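Local coordinates for protein TRAP-type transporter, periplasmic component (Cupriavidus necator, PDB 4P8B) that probably serves as the periplasmic solute-binding component of a TRAP transporter, and binds (S)-2-acetolactate in the cleft between its lobes, at residues 150-155 and 240-245. Sequence-based numbering, arbitrary orientation.
Sequences GENGFR and VADPLI. With X2X ((2S)-2-hydroxy-2-methyl-3-oxobutanoic acid), chain D.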
loop_
_atom_site.group_PDB
_atom_site.type_symbol
_atom_site.label_atom_id
_atom_site.label_comp_id
_atom_site.label_asym_id
_atom_site.label_seq_id
_atom_site.Cartn_x
_atom_site.Cartn_y
_atom_site.Cartn_z
ATOM N N GLY A 150 -3.051 -4.651 7.444
ATOM C CA GLY A 150 -2.708 -5.616 6.408
ATOM C C GLY A 150 -1.478 -5.132 5.674
ATOM O O GLY A 150 -0.704 -4.321 6.169
ATOM N N GLU A 151 -1.309 -5.632 4.456
ATOM C CA GLU A 151 -0.120 -5.322 3.664
ATOM C C GLU A 151 -0.366 -5.376 2.175
ATOM O O GLU A 151 -0.978 -6.307 1.664
ATOM C CB GLU A 151 0.985 -6.308 4.017
ATOM C CG GLU A 151 2.338 -6.009 3.356
ATOM C CD GLU A 151 3.459 -6.602 4.154
ATOM O OE1 GLU A 151 3.495 -6.308 5.356
ATOM O OE2 GLU A 151 4.252 -7.402 3.617
ATOM N N ASN A 152 0.129 -4.364 1.464
ATOM C CA ASN A 152 0.275 -4.451 0.010
ATOM C C ASN A 152 1.684 -4.992 -0.232
ATOM O O ASN A 152 1.827 -6.123 -0.693
ATOM C CB ASN A 152 0.010 -3.092 -0.622
ATOM C CG ASN A 152 -0.594 -3.192 -2.028
ATOM O OD1 ASN A 152 -1.047 -4.255 -2.468
ATOM N ND2 ASN A 152 -0.617 -2.074 -2.711
ATOM N N GLY A 153 2.705 -4.229 0.135
ATOM C CA GLY A 153 4.054 -4.744 0.209
ATOM C C GLY A 153 5.096 -3.801 -0.300
ATOM O O GLY A 153 4.841 -2.648 -0.581
ATOM N N PHE A 154 6.318 -4.306 -0.384
ATOM C CA PHE A 154 7.446 -3.537 -0.929
ATOM C C PHE A 154 7.244 -3.282 -2.409
ATOM O O PHE A 154 6.968 -4.222 -3.191
ATOM C CB PHE A 154 8.791 -4.231 -0.661
ATOM C CG PHE A 154 9.290 -4.001 0.733
ATOM C CD1 PHE A 154 9.930 -2.828 1.053
ATOM C CD2 PHE A 154 9.079 -4.940 1.717
ATOM C CE1 PHE A 154 10.376 -2.589 2.358
ATOM C CE2 PHE A 154 9.509 -4.705 3.017
ATOM C CZ PHE A 154 10.160 -3.531 3.326
ATOM N N ARG A 155 7.358 -2.024 -2.800
ATOM C CA ARG A 155 6.937 -1.592 -4.128
ATOM C C ARG A 155 8.140 -1.562 -5.071
ATOM O O ARG A 155 8.986 -0.688 -4.986
ATOM C CB ARG A 155 6.234 -0.235 -4.044
ATOM C CG ARG A 155 5.015 -0.263 -3.131
ATOM C CD ARG A 155 4.307 1.073 -3.028
ATOM N NE ARG A 155 3.641 1.488 -4.269
ATOM C CZ ARG A 155 2.419 1.152 -4.641
ATOM N NH1 ARG A 155 1.702 0.323 -3.912
ATOM N NH2 ARG A 155 1.919 1.619 -5.771
ATOM N N VAL A 240 10.010 1.571 -0.803
ATOM C CA VAL A 240 8.982 1.803 0.203
ATOM C C VAL A 240 8.121 0.551 0.271
ATOM O O VAL A 240 8.201 -0.318 -0.596
ATOM C CB VAL A 240 8.048 2.979 -0.180
ATOM C CG1 VAL A 240 8.820 4.262 -0.378
ATOM C CG2 VAL A 240 7.218 2.645 -1.411
ATOM N N ALA A 241 7.264 0.477 1.277
ATOM C CA ALA A 241 6.223 -0.539 1.318
ATOM C C ALA A 241 4.965 0.101 1.856
ATOM O O ALA A 241 5.031 0.823 2.848
ATOM C CB ALA A 241 6.607 -1.722 2.168
ATOM N N ASP A 242 3.820 -0.178 1.243
ATOM C CA ASP A 242 2.561 0.308 1.769
ATOM C C ASP A 242 1.836 -0.781 2.542
ATOM O O ASP A 242 1.464 -1.823 1.959
ATOM C CB ASP A 242 1.643 0.988 0.704
ATOM C CG ASP A 242 1.298 0.126 -0.503
ATOM O OD1 ASP A 242 2.180 -0.557 -1.072
ATOM O OD2 ASP A 242 0.128 0.233 -0.965
ATOM N N PRO A 243 1.623 -0.557 3.835
ATOM C CA PRO A 243 0.684 -1.397 4.571
ATOM C C PRO A 243 -0.726 -1.047 4.190
ATOM O O PRO A 243 -0.980 -0.041 3.527
ATOM C CB PRO A 243 1.009 -1.085 6.028
ATOM C CG PRO A 243 1.635 0.263 6.027
ATOM C CD PRO A 243 2.173 0.535 4.661
ATOM N N LEU A 244 -1.646 -1.893 4.631
ATOM C CA LEU A 244 -3.067 -1.627 4.514
ATOM C C LEU A 244 -3.638 -1.397 5.885
ATOM O O LEU A 244 -3.106 -1.901 6.865
ATOM C CB LEU A 244 -3.789 -2.809 3.855
ATOM C CG LEU A 244 -3.275 -3.282 2.506
ATOM C CD1 LEU A 244 -4.002 -4.542 2.060
ATOM C CD2 LEU A 244 -3.370 -2.182 1.462
ATOM N N ILE A 245 -4.753 -0.671 5.953
ATOM C CA ILE A 245 -5.477 -0.478 7.201
ATOM C C ILE A 245 -6.947 -0.800 6.974
ATOM O O ILE A 245 -7.564 -0.361 5.994
ATOM C CB ILE A 245 -5.329 0.961 7.746
ATOM C CG1 ILE A 245 -3.843 1.334 7.839
ATOM C CG2 ILE A 245 -6.005 1.093 9.106
ATOM C CD1 ILE A 245 -3.605 2.775 8.287
HETATM O OAD X2X D . -2.550 2.172 -7.233
HETATM C CAH X2X D . -1.729 1.279 -6.848
HETATM O OAE X2X D . -0.589 1.155 -7.385
HETATM C CAI X2X D . -2.092 0.357 -5.730
HETATM C CAB X2X D . -3.188 -0.567 -6.216
HETATM O OAF X2X D . -0.961 -0.285 -5.215
HETATM C CAG X2X D . -2.596 1.245 -4.639
HETATM O OAC X2X D . -3.806 1.400 -4.473
HETATM C CAA X2X D . -1.632 1.975 -3.767
#
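Asp242 OD2 is gripped by two donors. It accepts from Asn152 ND2 at 3.0 Å, on the syn side, and also from Ser97 OG. The other carboxylate oxygen, OD1, takes a salt bridge from Arg155 NH1, also 3.0 Å long. This donor sits above the carboxylate plane, although OD1 lies close to the guanidinium plane. The guanidinium and carboxylate planes are 78° apart. CG of Asp242 stands between the backbone N and the carbonyl carbon (chi1 57°).

The backbone brings the two donors to the same acid. Strands 144-154 and 241-249 are antiparallel neighbours in a mixed five-stranded sheet, with a classic beta bulge at Asn152 and Gly153. Asp242 O receives both backbone N-H groups, from Asn152 N at 2.9 Å and from Gly153 N at a longer 3.3 Å. Past the bulge, Arg155 N bonds to Val240 O at 2.9 Å. At the other end, Gly150 and Leu244 exchange two backbone bonds. Apolar contacts accompany the backbone bonds. CB of Ala241 lies over the centre of one face of the Phe154 ring, 3.7 Å from its centroid, as a CH-pi contact. The isobutyl group of Leu244 lies against the backbone of Glu151.

Asn152, Arg155 and Asp242 line the acetolactate pocket here. Arg155 NH1 donates to the hydroxyl OAF at 3.0 Å, and NH2 to the carboxylate OAE. The chain bends at chi3 (68°), and Glu215 holds NE in a second salt bridge. Asn152 ND2 reaches OAF only weakly. Asp242 OD2 touches the ligand methyl CAA. Asp242 thus helps hold the Asn152 amide and, with Glu215, the Arg155 guanidinium. The two acids would partly offset the arginine charge, while NH1 and NH2 still bind the hydroxy acid.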